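Side-chain contacts in pfam DUF1093 family protein (Bacillus subtilis, PDB 3NPP), which is of unknown function; it is a small beta-rich protein of the DUF1093 family, made with a signal peptide and so probably exported: residues 8-13 with 40-45; 50-55 with 68-73. One frame throughout, in Å; residues are numbered along the deposited sequence.

In the fold
Two three-stranded antiparallel sheets packed against each other account for about half of this chain, and the two contacts sample different ways of joining them. Contact 1 is a buried crossing of strand 9-15 of one sheet over strand 41-48 of the other. Contact 2 lies at the surface, where the loop that follows strand 41-48 folds over Trp70 on strand 66-73. Strands 9-15 and 66-73 are the two outer strands of the same sheet. The centres of the contacts are about 15 Å apart, and the two meet where Tyr13 CD2 packs 4.3 Å from Val73 CG2. Sulfate and glycerol, probably from the crystallisation liquor, bind near contact 1; glycerol also lies beside contact 2.

Contact 1: residues 8-13 with 40-45; sequences HQQDVY and KKEEVT. With SO4 (sulfate ion), chain O.
A single water bridges Gln10 and Glu42, giving one hydrogen to Glu42 OE2 at 2.6 Å and the other to Gln10 OE1 at 2.8 Å. The two oxygens, 3.7 Å apart, are acceptors that cannot bond to each other directly; the water supplies a hydrogen to each. The side chains cross at about a right angle, with amide and carboxylate planes turned 77° apart. Each end has a further partner: Gln10 OE1 also accepts from Asn36 ND2, and Glu42 OE1 from the N-terminal nitrogen of Gly1 of the second subunit. Gly1 is probably a leftover of the expression construct, so this bond, and any favouring of the charged carboxylate, may be particular to it. The backbones illustrate orthogonal packing of beta-sheets: strands 9-13 and 41-45 cross at -87°, their axes 8.1 Å apart at the closest point. Val12 fills the crossing. Its CG1, the branch anti to the backbone N, meets Val44 CG1 tip to tip at 3.9 Å and lies against Glu42 CB, while CG2 turns to Glu42 CG. Phe3 of the second subunit packs on Gln10, Glu42 and Val44, so the crossing is also covered from the dimer partner. Just before the strand, His8 ND1 donates to sulfate O3 at 3.0 Å, with O3 in the ring plane; Tyr66 OH and Lys65 NZ of the second subunit are hydrogen-bonded to the same ion.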
loop_
_atom_site.group_PDB
_atom_site.type_symbol
_atom_site.label_atom_id
_atom_site.label_comp_id
_atom_site.label_asym_id
_atom_site.label_seq_id
_atom_site.Cartn_x
_atom_site.Cartn_y
_atom_site.Cartn_z
ATOM N N HIS A 8 -7.793 -0.651 -1.500
ATOM C CA HIS A 8 -8.341 -0.514 -2.838
ATOM C C HIS A 8 -7.258 -0.961 -3.821
ATOM O O HIS A 8 -6.238 -0.331 -3.924
ATOM C CB HIS A 8 -8.725 0.963 -3.093
ATOM C CG HIS A 8 -9.251 1.237 -4.479
ATOM N ND1 HIS A 8 -9.433 2.521 -4.961
ATOM C CD2 HIS A 8 -9.694 0.406 -5.453
ATOM C CE1 HIS A 8 -9.913 2.457 -6.194
ATOM N NE2 HIS A 8 -10.081 1.184 -6.513
ATOM N N GLN A 9 -7.501 -2.043 -4.537
ATOM C CA GLN A 9 -6.563 -2.526 -5.557
ATOM C C GLN A 9 -6.927 -1.890 -6.897
ATOM O O GLN A 9 -8.101 -1.841 -7.261
ATOM C CB GLN A 9 -6.637 -4.043 -5.680
ATOM C CG GLN A 9 -5.721 -4.636 -6.813
ATOM C CD GLN A 9 -5.533 -6.145 -6.710
ATOM O OE1 GLN A 9 -5.367 -6.680 -5.626
ATOM N NE2 GLN A 9 -5.538 -6.833 -7.860
ATOM N N GLN A 10 -5.916 -1.483 -7.653
ATOM C CA GLN A 10 -6.112 -1.105 -9.057
ATOM C C GLN A 10 -5.089 -1.791 -9.919
ATOM O O GLN A 10 -4.078 -2.217 -9.433
ATOM C CB GLN A 10 -6.068 0.410 -9.194
ATOM C CG GLN A 10 -7.367 1.054 -8.704
ATOM C CD GLN A 10 -7.421 2.530 -8.909
ATOM O OE1 GLN A 10 -7.751 2.993 -9.982
ATOM N NE2 GLN A 10 -7.137 3.284 -7.867
ATOM N N ASP A 11 -5.443 -2.033 -11.167
ATOM C CA ASP A 11 -4.538 -2.651 -12.149
ATOM C C ASP A 11 -4.508 -1.733 -13.320
ATOM O O ASP A 11 -5.550 -1.493 -13.920
ATOM C CB ASP A 11 -5.033 -4.018 -12.563
ATOM C CG ASP A 11 -4.880 -5.038 -11.454
ATOM O OD1 ASP A 11 -3.785 -5.621 -11.307
ATOM O OD2 ASP A 11 -5.838 -5.233 -10.692
ATOM N N VAL A 12 -3.319 -1.228 -13.658
ATOM C CA VAL A 12 -3.174 -0.235 -14.702
ATOM C C VAL A 12 -2.531 -0.913 -15.914
ATOM O O VAL A 12 -1.460 -1.483 -15.815
ATOM C CB VAL A 12 -2.337 0.958 -14.207
ATOM C CG1 VAL A 12 -2.196 2.019 -15.328
ATOM C CG2 VAL A 12 -2.999 1.577 -12.946
ATOM N N TYR A 13 -3.202 -0.853 -17.043
ATOM C CA TYR A 13 -2.755 -1.483 -18.285
ATOM C C TYR A 13 -2.037 -0.443 -19.151
ATOM O O TYR A 13 -2.526 0.686 -19.312
ATOM C CB TYR A 13 -3.949 -2.058 -19.028
ATOM C CG TYR A 13 -4.594 -3.201 -18.252
ATOM C CD1 TYR A 13 -5.546 -2.941 -17.254
ATOM C CD2 TYR A 13 -4.208 -4.555 -18.477
ATOM C CE1 TYR A 13 -6.122 -3.960 -16.530
ATOM C CE2 TYR A 13 -4.796 -5.592 -17.744
ATOM C CZ TYR A 13 -5.749 -5.289 -16.774
ATOM O OH TYR A 13 -6.359 -6.301 -16.043
ATOM N N LYS A 40 -10.405 4.058 -16.644
ATOM C CA LYS A 40 -10.038 5.417 -16.261
ATOM C C LYS A 40 -8.581 5.672 -16.647
ATOM O O LYS A 40 -7.744 4.823 -16.419
ATOM C CB LYS A 40 -10.236 5.598 -14.765
ATOM C CG LYS A 40 -9.966 7.005 -14.283
ATOM C CD LYS A 40 -10.588 7.273 -12.926
ATOM C CE LYS A 40 -10.440 8.744 -12.559
ATOM N NZ LYS A 40 -11.247 9.065 -11.353
ATOM N N LYS A 41 -8.282 6.839 -17.203
ATOM C CA LYS A 41 -6.892 7.199 -17.585
ATOM C C LYS A 41 -6.013 7.410 -16.339
ATOM O O LYS A 41 -6.466 8.003 -15.354
ATOM C CB LYS A 41 -6.861 8.466 -18.479
ATOM C CG LYS A 41 -5.557 8.624 -19.314
ATOM C CD LYS A 41 -5.751 9.694 -20.441
ATOM C CE LYS A 41 -4.535 9.764 -21.416
ATOM N NZ LYS A 41 -4.843 10.612 -22.622
ATOM N N GLU A 42 -4.783 6.877 -16.389
ATOM C CA GLU A 42 -3.812 6.923 -15.270
ATOM C C GLU A 42 -2.396 7.191 -15.784
ATOM O O GLU A 42 -2.096 6.908 -16.919
ATOM C CB GLU A 42 -3.751 5.581 -14.511
ATOM C CG GLU A 42 -5.038 4.879 -14.246
ATOM C CD GLU A 42 -5.952 5.589 -13.259
ATOM O OE1 GLU A 42 -5.617 6.692 -12.733
ATOM O OE2 GLU A 42 -7.001 4.992 -12.965
ATOM N N GLU A 43 -1.530 7.683 -14.923
ATOM C CA GLU A 43 -0.090 7.716 -15.184
ATOM C C GLU A 43 0.544 6.799 -14.182
ATOM O O GLU A 43 0.255 6.893 -13.005
ATOM C CB GLU A 43 0.449 9.137 -15.041
ATOM C CG GLU A 43 1.957 9.304 -15.478
ATOM C CD GLU A 43 2.604 10.555 -14.868
ATOM O OE1 GLU A 43 2.394 11.651 -15.424
ATOM O OE2 GLU A 43 3.301 10.432 -13.810
ATOM N N VAL A 44 1.412 5.906 -14.645
ATOM C CA VAL A 44 2.067 4.960 -13.763
ATOM C C VAL A 44 3.589 5.006 -13.989
ATOM O O VAL A 44 4.044 5.002 -15.122
ATOM C CB VAL A 44 1.468 3.534 -13.940
ATOM C CG1 VAL A 44 1.575 3.030 -15.389
ATOM C CG2 VAL A 44 2.092 2.566 -12.949
ATOM N N THR A 45 4.336 5.110 -12.898
ATOM C CA THR A 45 5.769 4.951 -12.856
ATOM C C THR A 45 6.067 3.624 -12.176
ATOM O O THR A 45 5.589 3.386 -11.091
ATOM C CB THR A 45 6.397 6.075 -12.064
ATOM O OG1 THR A 45 6.233 7.278 -12.797
ATOM C CG2 THR A 45 7.887 5.841 -11.799
HETATM S S SO4 O . -9.009 4.441 -1.581
HETATM O O1 SO4 O . -8.983 5.871 -1.288
HETATM O O2 SO4 O . -10.439 3.999 -1.627
HETATM O O3 SO4 O . -8.330 4.294 -2.876
HETATM O O4 SO4 O . -8.302 3.737 -0.487
HETATM O O HOH W 1 -8.248 5.655 -10.753
#

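Contact 2: residues 50-55 with 68-73; sequences KELRKN and ETWEEV
The loop 50-55 runs past strand 68-73 without pairing with it, the nearest alpha carbons, those of Leu52 and Glu72, being 9.3 Å apart. What spans this gap is a CH-pi contact on an outer strand of an antiparallel sheet, a case of a loop covering an edge-strand aromatic. Trp70 CG sits between the backbone N and the carbonyl carbon (chi1 69°), and its indole reaches toward the loop. Leu52 supplies the methyl: CD2 lies over one face of the six-membered ring, 4.0 Å from its centroid and 25° off the normal. The methyl is displaced toward the outer rim of the indole, being closest to CH2, at 3.6 Å, and next to CZ3, at 3.8 Å. The side chains run alongside in opposing senses, and the methyl covers the outer part of the ring face. Leu58 touches both of them; Phe46 also packs on Leu52, and Ala48 on Trp70, which ties the pair to both sheets. Leu52 N is in turn hydrogen-bonded to Tyr30 OH, fixing the loop backbone beside its packed side chain. A classic beta bulge at Glu68 and Thr69, opposite Lys61, precedes Trp70. Lys50 completes the contact from another direction: its NZ is hydrogen-bonded to a glycerol, probably from the crystallisation liquor, and its aliphatic CE meets the indole edge, near the ring plane and 4.3 Å from Trp70 CH2.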
loop_
_atom_site.group_PDB
_atom_site.type_symbol
_atom_site.label_atom_id
_atom_site.label_comp_id
_atom_site.label_asym_id
_atom_site.label_seq_id
_atom_site.Cartn_x
_atom_site.Cartn_y
_atom_site.Cartn_z
ATOM N N LYS A 50 14.666 -5.840 -15.874
ATOM C CA LYS A 50 15.250 -5.901 -17.202
ATOM C C LYS A 50 14.552 -4.878 -18.104
ATOM O O LYS A 50 13.463 -4.357 -17.754
ATOM C CB LYS A 50 15.085 -7.321 -17.785
ATOM C CG LYS A 50 13.606 -7.779 -18.002
ATOM C CD LYS A 50 13.520 -9.301 -18.158
ATOM C CE LYS A 50 12.179 -9.762 -18.749
ATOM N NZ LYS A 50 11.792 -11.168 -18.271
ATOM N N GLU A 51 15.176 -4.586 -19.253
ATOM C CA GLU A 51 14.542 -3.761 -20.280
ATOM C C GLU A 51 13.465 -4.563 -20.968
ATOM O O GLU A 51 13.710 -5.669 -21.390
ATOM C CB GLU A 51 15.547 -3.268 -21.310
ATOM C CG GLU A 51 16.481 -2.258 -20.735
ATOM C CD GLU A 51 17.594 -1.843 -21.690
ATOM O OE1 GLU A 51 17.442 -2.057 -22.918
ATOM O OE2 GLU A 51 18.608 -1.290 -21.183
ATOM N N LEU A 52 12.276 -3.989 -21.055
ATOM C CA LEU A 52 11.113 -4.660 -21.577
ATOM C C LEU A 52 11.040 -4.461 -23.096
ATOM O O LEU A 52 11.557 -3.478 -23.638
ATOM C CB LEU A 52 9.860 -4.124 -20.902
ATOM C CG LEU A 52 9.796 -4.247 -19.375
ATOM C CD1 LEU A 52 8.580 -3.514 -18.848
ATOM C CD2 LEU A 52 9.802 -5.735 -18.910
ATOM N N ARG A 53 10.367 -5.390 -23.759
ATOM C CA ARG A 53 10.279 -5.413 -25.224
ATOM C C ARG A 53 9.374 -4.268 -25.678
ATOM O O ARG A 53 8.303 -4.073 -25.119
ATOM C CB ARG A 53 9.737 -6.764 -25.689
ATOM C CG ARG A 53 9.705 -6.969 -27.213
ATOM C CD ARG A 53 9.306 -8.404 -27.581
ATOM N N LYS A 54 9.852 -3.471 -26.636
ATOM C CA LYS A 54 9.057 -2.373 -27.240
ATOM C C LYS A 54 7.676 -2.879 -27.751
ATOM O O LYS A 54 7.589 -3.950 -28.335
ATOM C CB LYS A 54 9.829 -1.724 -28.409
ATOM C CG LYS A 54 9.157 -0.452 -28.988
ATOM N N ASN A 55 6.621 -2.152 -27.405
ATOM C CA ASN A 55 5.232 -2.494 -27.740
ATOM C C ASN A 55 4.579 -3.685 -27.017
ATOM O O ASN A 55 3.423 -3.979 -27.276
ATOM C CB ASN A 55 5.027 -2.564 -29.274
ATOM C CG ASN A 55 5.382 -1.268 -29.951
ATOM O OD1 ASN A 55 5.192 -0.191 -29.387
ATOM N ND2 ASN A 55 5.870 -1.354 -31.169
ATOM N N GLU A 68 2.928 -2.262 -6.949
ATOM C CA GLU A 68 3.544 -3.443 -6.342
ATOM C C GLU A 68 4.235 -4.373 -7.299
ATOM O O GLU A 68 5.314 -4.862 -6.984
ATOM C CB GLU A 68 2.494 -4.215 -5.591
ATOM C CG GLU A 68 1.900 -3.409 -4.473
ATOM C CD GLU A 68 1.346 -4.258 -3.358
ATOM O OE1 GLU A 68 0.597 -5.209 -3.667
ATOM O OE2 GLU A 68 1.595 -3.924 -2.185
ATOM N N THR A 69 3.632 -4.616 -8.470
ATOM C CA THR A 69 4.110 -5.642 -9.400
ATOM C C THR A 69 3.820 -5.253 -10.852
ATOM O O THR A 69 2.915 -4.455 -11.122
ATOM C CB THR A 69 3.461 -7.041 -9.169
ATOM O OG1 THR A 69 2.110 -6.995 -9.554
ATOM C CG2 THR A 69 3.589 -7.536 -7.738
ATOM N N TRP A 70 4.613 -5.808 -11.764
ATOM C CA TRP A 70 4.349 -5.740 -13.218
ATOM C C TRP A 70 4.185 -7.149 -13.763
ATOM O O TRP A 70 4.781 -8.076 -13.238
ATOM C CB TRP A 70 5.476 -5.018 -13.942
ATOM C CG TRP A 70 6.761 -5.717 -14.002
ATOM C CD1 TRP A 70 7.798 -5.610 -13.110
ATOM C CD2 TRP A 70 7.214 -6.589 -15.046
ATOM N NE1 TRP A 70 8.859 -6.387 -13.528
ATOM C CE2 TRP A 70 8.522 -7.014 -14.701
ATOM C CE3 TRP A 70 6.625 -7.083 -16.226
ATOM C CZ2 TRP A 70 9.266 -7.903 -15.504
ATOM C CZ3 TRP A 70 7.372 -7.969 -17.044
ATOM C CH2 TRP A 70 8.668 -8.352 -16.692
ATOM N N GLU A 71 3.396 -7.289 -14.837
ATOM C CA GLU A 71 3.168 -8.575 -15.472
ATOM C C GLU A 71 2.865 -8.317 -16.932
ATOM O O GLU A 71 2.022 -7.496 -17.234
ATOM C CB GLU A 71 1.990 -9.302 -14.817
ATOM C CG GLU A 71 1.609 -10.619 -15.492
ATOM C CD GLU A 71 0.557 -11.402 -14.761
ATOM O OE1 GLU A 71 -0.277 -10.789 -14.079
ATOM O OE2 GLU A 71 0.563 -12.648 -14.875
ATOM N N GLU A 72 3.528 -9.030 -17.840
ATOM C CA GLU A 72 3.187 -8.883 -19.262
ATOM C C GLU A 72 1.844 -9.579 -19.504
ATOM O O GLU A 72 1.626 -10.687 -18.998
ATOM C CB GLU A 72 4.250 -9.463 -20.195
ATOM C CG GLU A 72 3.907 -9.222 -21.751
ATOM C CD GLU A 72 4.893 -9.813 -22.711
ATOM O OE1 GLU A 72 5.761 -10.586 -22.291
ATOM O OE2 GLU A 72 4.789 -9.494 -23.916
ATOM N N VAL A 73 0.978 -8.924 -20.288
ATOM C CA VAL A 73 -0.299 -9.503 -20.784
ATOM C C VAL A 73 -0.396 -9.341 -22.306
ATOM O O VAL A 73 0.407 -8.626 -22.909
ATOM C CB VAL A 73 -1.529 -8.845 -20.095
ATOM C CG1 VAL A 73 -1.495 -9.080 -18.562
ATOM C CG2 VAL A 73 -1.602 -7.336 -20.407
#